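Local coordinates for SusD-like protein BACOVA_02651 (Bacteroides ovatus, PDB 5E75) that binds polysaccharide at the surface of the cell and probably captures xyloglucan before it is transported into the periplasm for degradation, at residues L294-T297 with L298-N301; S285-M288 with L289-E293; V89-A92 with V93-T97. One frame throughout, in Å; residues are numbered along the deposited sequence.

Contact 1: L294-T297 with L298-N301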
ATOM      1  N   LEU A 294      -2.399 -13.106 -19.710  1.00 11.94           N
ATOM      2  CA  LEU A 294      -2.331 -14.562 -19.707  1.00 13.84           C
ATOM      3  C   LEU A 294      -0.940 -15.076 -19.343  1.00 11.46           C
ATOM      4  O   LEU A 294      -0.822 -16.039 -18.580  1.00 13.74           O
ATOM      5  CB  LEU A 294      -2.759 -15.113 -21.063  1.00 16.93           C
ATOM      6  CG  LEU A 294      -2.796 -16.635 -21.216  1.00 20.88           C
ATOM      7  CD1 LEU A 294      -3.644 -17.305 -20.148  1.00 28.55           C
ATOM      8  CD2 LEU A 294      -3.334 -16.938 -22.605  1.00 23.86           C
ATOM      9  N   ALA A 295       0.095 -14.402 -19.837  1.00 12.97           N
ATOM     10  CA  ALA A 295       1.465 -14.796 -19.583  1.00 12.57           C
ATOM     11  C   ALA A 295       1.939 -14.437 -18.177  1.00 12.85           C
ATOM     12  O   ALA A 295       2.965 -14.945 -17.746  1.00 13.64           O
ATOM     13  CB  ALA A 295       2.385 -14.166 -20.611  1.00 14.32           C
ATOM     14  N   ASP A 296       1.188 -13.592 -17.466  1.00 10.95           N
ATOM     15  CA  ASP A 296       1.630 -13.020 -16.170  1.00 10.91           C
ATOM     16  C   ASP A 296       1.259 -13.923 -14.998  1.00 11.29           C
ATOM     17  O   ASP A 296       0.713 -13.466 -13.988  1.00 14.41           O
ATOM     18  CB  ASP A 296       1.008 -11.626 -16.012  1.00 10.41           C
ATOM     19  CG  ASP A 296       1.674 -10.750 -14.959  1.00 13.97           C
ATOM     20  OD1 ASP A 296       2.726 -11.101 -14.434  1.00 14.89           O
ATOM     21  OD2 ASP A 296       1.096  -9.680 -14.702  1.00 14.82           O
ATOM     22  N   THR A 297       1.619 -15.198 -15.104  1.00 11.05           N
ATOM     23  CA  THR A 297       1.269 -16.177 -14.082  1.00 12.48           C
ATOM     24  C   THR A 297       2.107 -16.054 -12.817  1.00 11.74           C
ATOM     25  O   THR A 297       1.663 -16.472 -11.748  1.00 11.69           O
ATOM     26  CB  THR A 297       1.358 -17.608 -14.631  1.00 14.21           C
ATOM     27  OG1 THR A 297       2.680 -17.857 -15.096  1.00 17.42           O
ATOM     28  CG2 THR A 297       0.374 -17.787 -15.771  1.00 19.64           C
ATOM     29  N   LEU A 298       3.306 -15.487 -12.915  1.00 10.22           N
ATOM     30  CA  LEU A 298       4.172 -15.396 -11.737  1.00 11.30           C
ATOM     31  C   LEU A 298       3.596 -14.379 -10.745  1.00 10.63           C
ATOM     32  O   LEU A 298       3.486 -14.658  -9.551  1.00 11.15           O
ATOM     33  CB  LEU A 298       5.619 -15.050 -12.116  1.00 11.97           C
ATOM     34  CG  LEU A 298       6.277 -16.039 -13.090  1.00 14.72           C
ATOM     35  CD1 LEU A 298       7.683 -15.579 -13.396  1.00 17.45           C
ATOM     36  CD2 LEU A 298       6.299 -17.462 -12.542  1.00 21.44           C
ATOM     37  N   ARG A 299       3.222 -13.209 -11.240  1.00  9.47           N
ATOM     38  CA  ARG A 299       2.630 -12.218 -10.364  1.00  8.82           C
ATOM     39  C   ARG A 299       1.232 -12.654  -9.915  1.00  9.13           C
ATOM     40  O   ARG A 299       0.866 -12.478  -8.751  1.00  9.73           O
ATOM     41  CB  ARG A 299       2.599 -10.830 -11.008  1.00 10.24           C
ATOM     42  CG  ARG A 299       3.992 -10.203 -11.173  1.00  9.35           C
ATOM     43  CD  ARG A 299       3.921  -8.727 -11.550  1.00  9.58           C
ATOM     44  NE  ARG A 299       3.413  -8.571 -12.902  1.00  9.09           N
ATOM     45  CZ  ARG A 299       3.548  -7.480 -13.651  1.00  8.76           C
ATOM     46  NH1 ARG A 299       4.163  -6.410 -13.178  1.00  9.55           N
ATOM     47  NH2 ARG A 299       3.065  -7.476 -14.897  1.00  9.26           N
ATOM     48  N   ARG A 300       0.461 -13.271 -10.803  1.00  9.05           N
ATOM     49  CA  ARG A 300      -0.862 -13.734 -10.400  1.00 10.01           C
ATOM     50  C   ARG A 300      -0.734 -14.773  -9.284  1.00  9.30           C
ATOM     51  O   ARG A 300      -1.380 -14.651  -8.251  1.00  8.67           O
ATOM     52  CB  ARG A 300      -1.635 -14.325 -11.588  1.00 10.21           C
ATOM     53  CG  ARG A 300      -3.102 -14.602 -11.240  1.00 11.79           C
ATOM     54  CD  ARG A 300      -3.766 -15.597 -12.176  1.00 14.62           C
ATOM     55  NE  ARG A 300      -3.136 -16.898 -12.017  1.00 15.76           N
ATOM     56  CZ  ARG A 300      -2.995 -17.808 -12.973  1.00 16.13           C
ATOM     57  NH1 ARG A 300      -3.492 -17.617 -14.193  1.00 16.60           N
ATOM     58  NH2 ARG A 300      -2.366 -18.938 -12.690  1.00 16.80           N
ATOM     59  N   ASN A 301       0.108 -15.781  -9.475  1.00  8.84           N
ATOM     60  CA  ASN A 301       0.199 -16.850  -8.472  1.00 10.27           C
ATOM     61  C   ASN A 301       0.722 -16.351  -7.131  1.00  8.90           C
ATOM     62  O   ASN A 301       0.312 -16.857  -6.062  1.00 10.19           O
ATOM     63  CB  ASN A 301       1.116 -17.996  -8.949  1.00 11.67           C
ATOM     64  CG  ASN A 301       0.485 -18.871  -9.992  1.00 11.26           C
ATOM     65  OD1 ASN A 301      -0.724 -18.852 -10.200  1.00 12.47           O
ATOM     66  ND2 ASN A 301       1.320 -19.665 -10.666  1.00 14.80           N
TER
HETATM   67  O   HOH W   1       4.286 -12.910 -14.045  1.00 16.64           O
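Asp-296 and Arg-299 form a salt bridge at the first turn of the helix 297-303. Asp-296 holds the N-cap position, yet its carboxylate makes no capping bond. It turns to the side chain of Arg-299 instead. Its CG is anti to the backbone N (chi1 -163°), which swings the carboxylate toward the edge of the guanidinium. The grip is side-on and uses two nitrogens. NE of Arg-299 donates to OD1 of Asp-296 at 3.0 Å and meets its syn lone pair. NH2 of Arg-299 reaches OD2 of Asp-296, also at 3.0 Å, but from above the carboxylate plane. The two flat groups are 57° apart, so the pair is twisted rather than coplanar. A weak third bond runs from NE of Arg-299 to OD2 of Asp-296. The backbone N of Arg-299 donates to a water at 3.0 Å.

Helical bonds begin at once. Arg-300 N donates to Asp-296 O at 3.2 Å, and Asn-301 N to Thr-297 O at 2.8 Å. CG2 of Thr-297 lies 4.2 Å from NH1 of Arg-300. The NH2 of Arg-300 donates to OD1 of Asn-301 at 3.0 Å, and Ser-309 also bonds that oxygen.

Arg-299 has further carboxylate partners in Glu-410 and Glu-414, which probably keep the guanidinium charged and limit its rotation. Both belong to helix 404-415, where Val-413 packs on Asp-296 and Arg-299. Tyr-311 of strand 310-311 bonds the backbone O of Asn-301.

Contact 2: S285-M288 with L289-E293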
ATOM      1  N   SER A 285     -10.811 -10.215  -6.800  1.00  9.62           N
ATOM      2  CA  SER A 285     -12.021  -9.877  -7.518  1.00  9.47           C
ATOM      3  C   SER A 285     -11.939 -10.346  -8.956  1.00  8.79           C
ATOM      4  O   SER A 285     -10.871 -10.575  -9.501  1.00  9.42           O
ATOM      5  CB  SER A 285     -12.295  -8.386  -7.470  1.00 10.15           C
ATOM      6  OG  SER A 285     -11.323  -7.668  -8.205  1.00  9.54           O
ATOM      7  N   ILE A 286     -13.101 -10.503  -9.584  1.00  9.47           N
ATOM      8  CA  ILE A 286     -13.138 -10.857 -10.992  1.00 11.38           C
ATOM      9  C   ILE A 286     -12.346  -9.818 -11.804  1.00  9.41           C
ATOM     10  O   ILE A 286     -11.499 -10.172 -12.626  1.00  9.85           O
ATOM     11  CB  ILE A 286     -14.587 -10.963 -11.446  1.00 10.42           C
ATOM     12  CG1 ILE A 286     -15.300 -12.113 -10.726  1.00 13.20           C
ATOM     13  CG2 ILE A 286     -14.651 -11.182 -12.972  1.00 12.74           C
ATOM     14  CD1 ILE A 286     -16.823 -12.179 -10.991  1.00 14.64           C
ATOM     15  N   ASP A 287     -12.613  -8.537 -11.547  1.00  9.48           N
ATOM     16  CA  ASP A 287     -11.913  -7.431 -12.194  1.00  9.85           C
ATOM     17  C   ASP A 287     -10.396  -7.520 -11.991  1.00  9.36           C
ATOM     18  O   ASP A 287      -9.624  -7.448 -12.954  1.00 10.41           O
ATOM     19  CB  ASP A 287     -12.524  -6.121 -11.654  1.00 11.14           C
ATOM     20  CG  ASP A 287     -11.602  -4.905 -11.749  1.00 10.90           C
ATOM     21  OD1 ASP A 287     -11.051  -4.615 -12.826  1.00 14.04           O
ATOM     22  OD2 ASP A 287     -11.459  -4.228 -10.709  1.00 12.07           O
ATOM     23  N   MET A 288      -9.953  -7.684 -10.749  1.00  8.94           N
ATOM     24  CA  MET A 288      -8.523  -7.779 -10.470  1.00  8.33           C
ATOM     25  C   MET A 288      -7.874  -8.963 -11.191  1.00  8.36           C
ATOM     26  O   MET A 288      -6.815  -8.834 -11.820  1.00  8.94           O
ATOM     27  CB  MET A 288      -8.309  -7.915  -8.977  1.00  9.06           C
ATOM     28  CG  MET A 288      -6.842  -7.999  -8.574  1.00  9.11           C
ATOM     29  SD  MET A 288      -5.966  -6.437  -8.851  1.00 11.48           S
ATOM     30  CE  MET A 288      -4.671  -6.919  -9.987  1.00 17.36           C
ATOM     31  N   LEU A 289      -8.523 -10.127 -11.131  1.00  9.64           N
ATOM     32  CA  LEU A 289      -7.974 -11.308 -11.787  1.00  8.99           C
ATOM     33  C   LEU A 289      -7.835 -11.092 -13.290  1.00 10.73           C
ATOM     34  O   LEU A 289      -6.884 -11.573 -13.908  1.00 11.40           O
ATOM     35  CB  LEU A 289      -8.807 -12.557 -11.488  1.00 10.34           C
ATOM     36  CG  LEU A 289      -8.683 -13.067 -10.060  1.00 11.75           C
ATOM     37  CD1 LEU A 289      -9.799 -14.066  -9.780  1.00 11.66           C
ATOM     38  CD2 LEU A 289      -7.323 -13.683  -9.808  1.00 12.14           C
ATOM     39  N   GLN A 290      -8.765 -10.357 -13.884  1.00 10.60           N
ATOM     40  CA  GLN A 290      -8.699 -10.104 -15.319  1.00  9.86           C
ATOM     41  C   GLN A 290      -7.585  -9.140 -15.695  1.00  9.62           C
ATOM     42  O   GLN A 290      -7.237  -9.008 -16.866  1.00 11.37           O
ATOM     43  CB  GLN A 290     -10.038  -9.569 -15.828  1.00 12.96           C
ATOM     44  CG  GLN A 290     -11.130 -10.612 -15.825  1.00 15.12           C
ATOM     45  CD  GLN A 290     -12.508 -10.027 -16.076  1.00 22.91           C
ATOM     46  OE1 GLN A 290     -12.735  -8.830 -15.879  1.00 27.21           O
ATOM     47  NE2 GLN A 290     -13.447 -10.884 -16.476  1.00 28.11           N
ATOM     48  N   GLN A 291      -7.019  -8.433 -14.721  1.00  8.70           N
ATOM     49  CA  GLN A 291      -5.912  -7.524 -15.016  1.00  9.57           C
ATOM     50  C   GLN A 291      -4.642  -8.282 -15.383  1.00  9.69           C
ATOM     51  O   GLN A 291      -3.805  -7.771 -16.136  1.00 11.05           O
ATOM     52  CB  GLN A 291      -5.603  -6.582 -13.838  1.00 10.24           C
ATOM     53  CG  GLN A 291      -6.763  -5.705 -13.406  1.00 10.77           C
ATOM     54  CD  GLN A 291      -7.384  -4.956 -14.543  1.00 11.93           C
ATOM     55  OE1 GLN A 291      -8.554  -5.167 -14.885  1.00 14.41           O
ATOM     56  NE2 GLN A 291      -6.619  -4.092 -15.154  1.00 12.60           N
ATOM     57  N   TYR A 292      -4.460  -9.482 -14.844  1.00  9.39           N
ATOM     58  CA  TYR A 292      -3.267 -10.248 -15.177  1.00  9.69           C
ATOM     59  C   TYR A 292      -3.342 -10.735 -16.618  1.00 10.74           C
ATOM     60  O   TYR A 292      -4.264 -11.453 -17.005  1.00 10.65           O
ATOM     61  CB  TYR A 292      -3.085 -11.439 -14.233  1.00  9.19           C
ATOM     62  CG  TYR A 292      -2.993 -11.029 -12.780  1.00  8.23           C
ATOM     63  CD1 TYR A 292      -1.806 -10.552 -12.235  1.00  9.66           C
ATOM     64  CD2 TYR A 292      -4.112 -11.091 -11.961  1.00  9.41           C
ATOM     65  CE1 TYR A 292      -1.732 -10.141 -10.902  1.00  8.74           C
ATOM     66  CE2 TYR A 292      -4.052 -10.677 -10.631  1.00 10.55           C
ATOM     67  CZ  TYR A 292      -2.861 -10.218 -10.114  1.00  8.79           C
ATOM     68  OH  TYR A 292      -2.813  -9.807  -8.798  1.00 10.07           O
ATOM     69  N   GLU A 293      -2.350 -10.354 -17.404  1.00 11.28           N
ATOM     70  CA  GLU A 293      -2.232 -10.889 -18.755  1.00  9.55           C
ATOM     71  C   GLU A 293      -2.009 -12.388 -18.666  1.00  9.75           C
ATOM     72  O   GLU A 293      -1.521 -12.900 -17.666  1.00 11.19           O
ATOM     73  CB  GLU A 293      -1.091 -10.177 -19.479  1.00 11.38           C
ATOM     74  CG  GLU A 293      -1.412  -8.686 -19.676  1.00 11.36           C
ATOM     75  CD  GLU A 293      -0.270  -7.853 -20.221  1.00 15.94           C
ATOM     76  OE1 GLU A 293       0.599  -8.402 -20.914  1.00 15.56           O
ATOM     77  OE2 GLU A 293      -0.247  -6.630 -19.943  1.00 16.86           O
TER
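Ser-285 O accepts from Leu-289 N at 2.9 Å, the first main-chain bond of the helix 286-291. Ser-285 is the N-cap. Its OG accepts from Met-288 N at 2.9 Å in a fairly straight bond (160°), and OG is also bonded to the backbone O of Asn-49. One hydroxyl thus serves both the helix start and a distant loop. Gln-290 N follows with a bond to Ile-286 O at 3.0 Å. At the next step the pattern shifts. Gln-291 N bonds Met-288 O at 2.9 Å, while its bond to Asp-287 O is weak, so the last turn is tighter than a regular alpha turn.

The carboxylate of Asp-287 is satisfied from outside. Its OD2 takes a salt bridge from Arg-412 and hydrogen bonds from Gln-443 and Asn-49. Met-288 bends at chi2 (68°) and again at chi3, and this brings its CE to 3.8 Å from CZ of Tyr-292. CE of Met-288 also lies 4.0 Å from CB of Gln-291, whose CG is 3.4 Å from Asp-287 O. The Gln-291 side chain packs on Arg-412 and Val-413. An alanine in place of Gln-291 would remove CG and the amide, and would probably cost Arg-412 and Val-413 part of their packing and open a gap beside Asp-287 O.

Arg-409 bonds the backbone O of Gln-291, near the end of the turn. This is a short helix with a serine N-cap, its far end fastened by side chains of helix 404-415.

Contact 3: V89-A92 with V93-T97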
ATOM      1  N   VAL A  89       9.636  11.906  18.960  1.00 12.30           N
ATOM      2  CA  VAL A  89      11.037  11.658  18.630  1.00 11.14           C
ATOM      3  C   VAL A  89      11.790  12.959  18.355  1.00 13.10           C
ATOM      4  O   VAL A  89      12.894  13.164  18.857  1.00 13.95           O
ATOM      5  CB  VAL A  89      11.159  10.711  17.405  1.00 12.15           C
ATOM      6  CG1 VAL A  89      12.575  10.706  16.832  1.00 13.87           C
ATOM      7  CG2 VAL A  89      10.741   9.323  17.795  1.00 14.46           C
ATOM      8  N   ILE A  90      11.212  13.850  17.561  1.00 11.02           N
ATOM      9  CA  ILE A  90      11.865  15.113  17.246  1.00 12.17           C
ATOM     10  C   ILE A  90      12.114  15.891  18.545  1.00 14.91           C
ATOM     11  O   ILE A  90      13.200  16.445  18.748  1.00 16.47           O
ATOM     12  CB  ILE A  90      11.038  15.922  16.219  1.00 13.59           C
ATOM     13  CG1 ILE A  90      11.025  15.209  14.862  1.00 14.86           C
ATOM     14  CG2 ILE A  90      11.595  17.331  16.049  1.00 15.50           C
ATOM     15  CD1 ILE A  90       9.934  15.716  13.937  1.00 15.34           C
ATOM     16  N   ASN A  91      11.122  15.902  19.425  1.00 11.68           N
ATOM     17  CA  ASN A  91      11.259  16.573  20.729  1.00 14.46           C
ATOM     18  C   ASN A  91      12.344  15.910  21.575  1.00 15.10           C
ATOM     19  O   ASN A  91      13.139  16.604  22.216  1.00 15.73           O
ATOM     20  CB  ASN A  91       9.915  16.574  21.474  1.00 13.75           C
ATOM     21  CG  ASN A  91      10.010  17.135  22.903  1.00 19.80           C
ATOM     22  OD1 ASN A  91      10.075  18.341  23.092  1.00 30.38           O
ATOM     23  ND2 ASN A  91       9.994  16.252  23.898  1.00 25.56           N
ATOM     24  N   ALA A  92      12.378  14.584  21.599  1.00 14.27           N
ATOM     25  CA  ALA A  92      13.369  13.858  22.403  1.00 13.96           C
ATOM     26  C   ALA A  92      14.792  14.127  21.930  1.00 15.43           C
ATOM     27  O   ALA A  92      15.726  14.187  22.749  1.00 14.06           O
ATOM     28  CB  ALA A  92      13.087  12.369  22.394  1.00 18.25           C
ATOM     29  N   VAL A  93      14.985  14.265  20.627  1.00 14.06           N
ATOM     30  CA  VAL A  93      16.307  14.577  20.086  1.00 14.82           C
ATOM     31  C   VAL A  93      16.784  15.910  20.659  1.00 19.88           C
ATOM     32  O   VAL A  93      17.963  16.075  21.001  1.00 18.76           O
ATOM     33  CB  VAL A  93      16.286  14.633  18.547  1.00 14.05           C
ATOM     34  CG1 VAL A  93      17.575  15.274  18.011  1.00 16.16           C
ATOM     35  CG2 VAL A  93      16.079  13.226  17.983  1.00 14.67           C
ATOM     36  N   GLU A  94      15.845  16.838  20.802  1.00 19.85           N
ATOM     37  CA  GLU A  94      16.158  18.191  21.224  1.00 26.12           C
ATOM     38  C   GLU A  94      16.169  18.363  22.744  1.00 24.25           C
ATOM     39  O   GLU A  94      16.772  19.324  23.223  1.00 35.69           O
ATOM     40  CB  GLU A  94      15.185  19.168  20.549  1.00 28.06           C
ATOM     41  CG  GLU A  94      15.269  19.133  19.014  1.00 37.39           C
ATOM     42  CD  GLU A  94      14.057  19.732  18.314  1.00 46.72           C
ATOM     43  OE1 GLU A  94      13.016  19.948  18.972  1.00 46.14           O
ATOM     44  OE2 GLU A  94      14.147  19.981  17.090  1.00 48.40           O
ATOM     45  N   THR A  95      15.563  17.449  23.506  1.00 18.92           N
ATOM     46  CA  THR A  95      15.484  17.582  24.976  1.00 20.81           C
ATOM     47  C   THR A  95      16.062  16.425  25.798  1.00 25.42           C
ATOM     48  O   THR A  95      16.298  16.582  27.001  1.00 26.18           O
ATOM     49  CB  THR A  95      14.014  17.751  25.453  1.00 23.20           C
ATOM     50  OG1 THR A  95      13.296  16.518  25.282  1.00 22.60           O
ATOM     51  CG2 THR A  95      13.319  18.858  24.683  1.00 25.11           C
ATOM     52  N   GLN A  96      16.285  15.267  25.183  1.00 20.87           N
ATOM     53  CA  GLN A  96      16.644  14.070  25.943  1.00 21.42           C
ATOM     54  C   GLN A  96      17.949  13.436  25.489  1.00 20.00           C
ATOM     55  O   GLN A  96      18.226  12.289  25.822  1.00 25.29           O
ATOM     56  CB  GLN A  96      15.516  13.036  25.876  1.00 22.31           C
ATOM     57  CG  GLN A  96      14.212  13.518  26.481  1.00 32.42           C
ATOM     58  CD  GLN A  96      13.105  12.494  26.376  1.00 39.27           C
ATOM     59  OE1 GLN A  96      13.337  11.347  25.994  1.00 42.76           O
ATOM     60  NE2 GLN A  96      11.888  12.903  26.714  1.00 45.57           N
ATOM     61  N   THR A  97      18.754  14.179  24.745  1.00 19.70           N
ATOM     62  CA  THR A  97      20.067  13.679  24.343  1.00 24.80           C
ATOM     63  C   THR A  97      21.177  14.393  25.103  1.00 29.61           C
ATOM     64  O   THR A  97      21.156  15.611  25.254  1.00 28.42           O
ATOM     65  CB  THR A  97      20.297  13.820  22.834  1.00 21.41           C
ATOM     66  OG1 THR A  97      20.100  15.184  22.439  1.00 27.67           O
ATOM     67  CG2 THR A  97      19.334  12.919  22.075  1.00 21.90           C
TER
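Gln-96 folds back over Ala-92 at the C-terminal end of the helix 70-95. Its backbone N donates to Ala-92 O at 2.7 Å. Its CB lies 3.3 Å from the same Ala-92 O. CG is beside the backbone N (chi1 -62°) and passes 4.2 Å from Ala-92 CA. The chain then runs extended, with CD 4.0 Å from the methyl CB of Ala-92. At the tip, OE1 is 3.8 Å from that CB, a van der Waals contact. Tyr-14 also touches the side chains of both Ala-92 and Gln-96.

Thr-95 turns its OG1 back to donate to Asn-91 O at 3.1 Å. The hydroxyl comes from above the carbonyl plane, 49° out of it. Thr-95 N and Glu-94 N both bond this oxygen weakly, and the hydroxyl adds a third donor where the helix is ending. Two residues further on, OG1 of Thr-97 donates to Val-93 O at 2.7 Å.

Val-93 packs on Lys-106, Ala-109 and Ile-110, and Ile-90 packs on Arg-117. This is a helix C-terminus with threonine hydroxyls bonded to carbonyls of the last turns. Its pairing with helix 103-125, running antiparallel, is consistent with the TPR-like helical part of SusD proteins.

How the contacts relate
Contact 3 comes first along the chain, at the end of helix 70-95. Contact 2 follows much later, on helix 286-291, and contact 1 comes next, at the start of helix 297-303. Each is local and closes only a helical turn, so none nests in or crosses another. Contacts 2 and 1 are neighbours in space, with centres about 11 Å apart. Tyr-292, just past helix 286-291, packs its CD2 3.7 Å from Arg-300 CG on helix 297-303, so the connection between the two helices lies against the second. Both contacts lean on helix 404-415. Contact 3 lies on the opposite side of the chain's centre, about 48 Å from each of the others between centres.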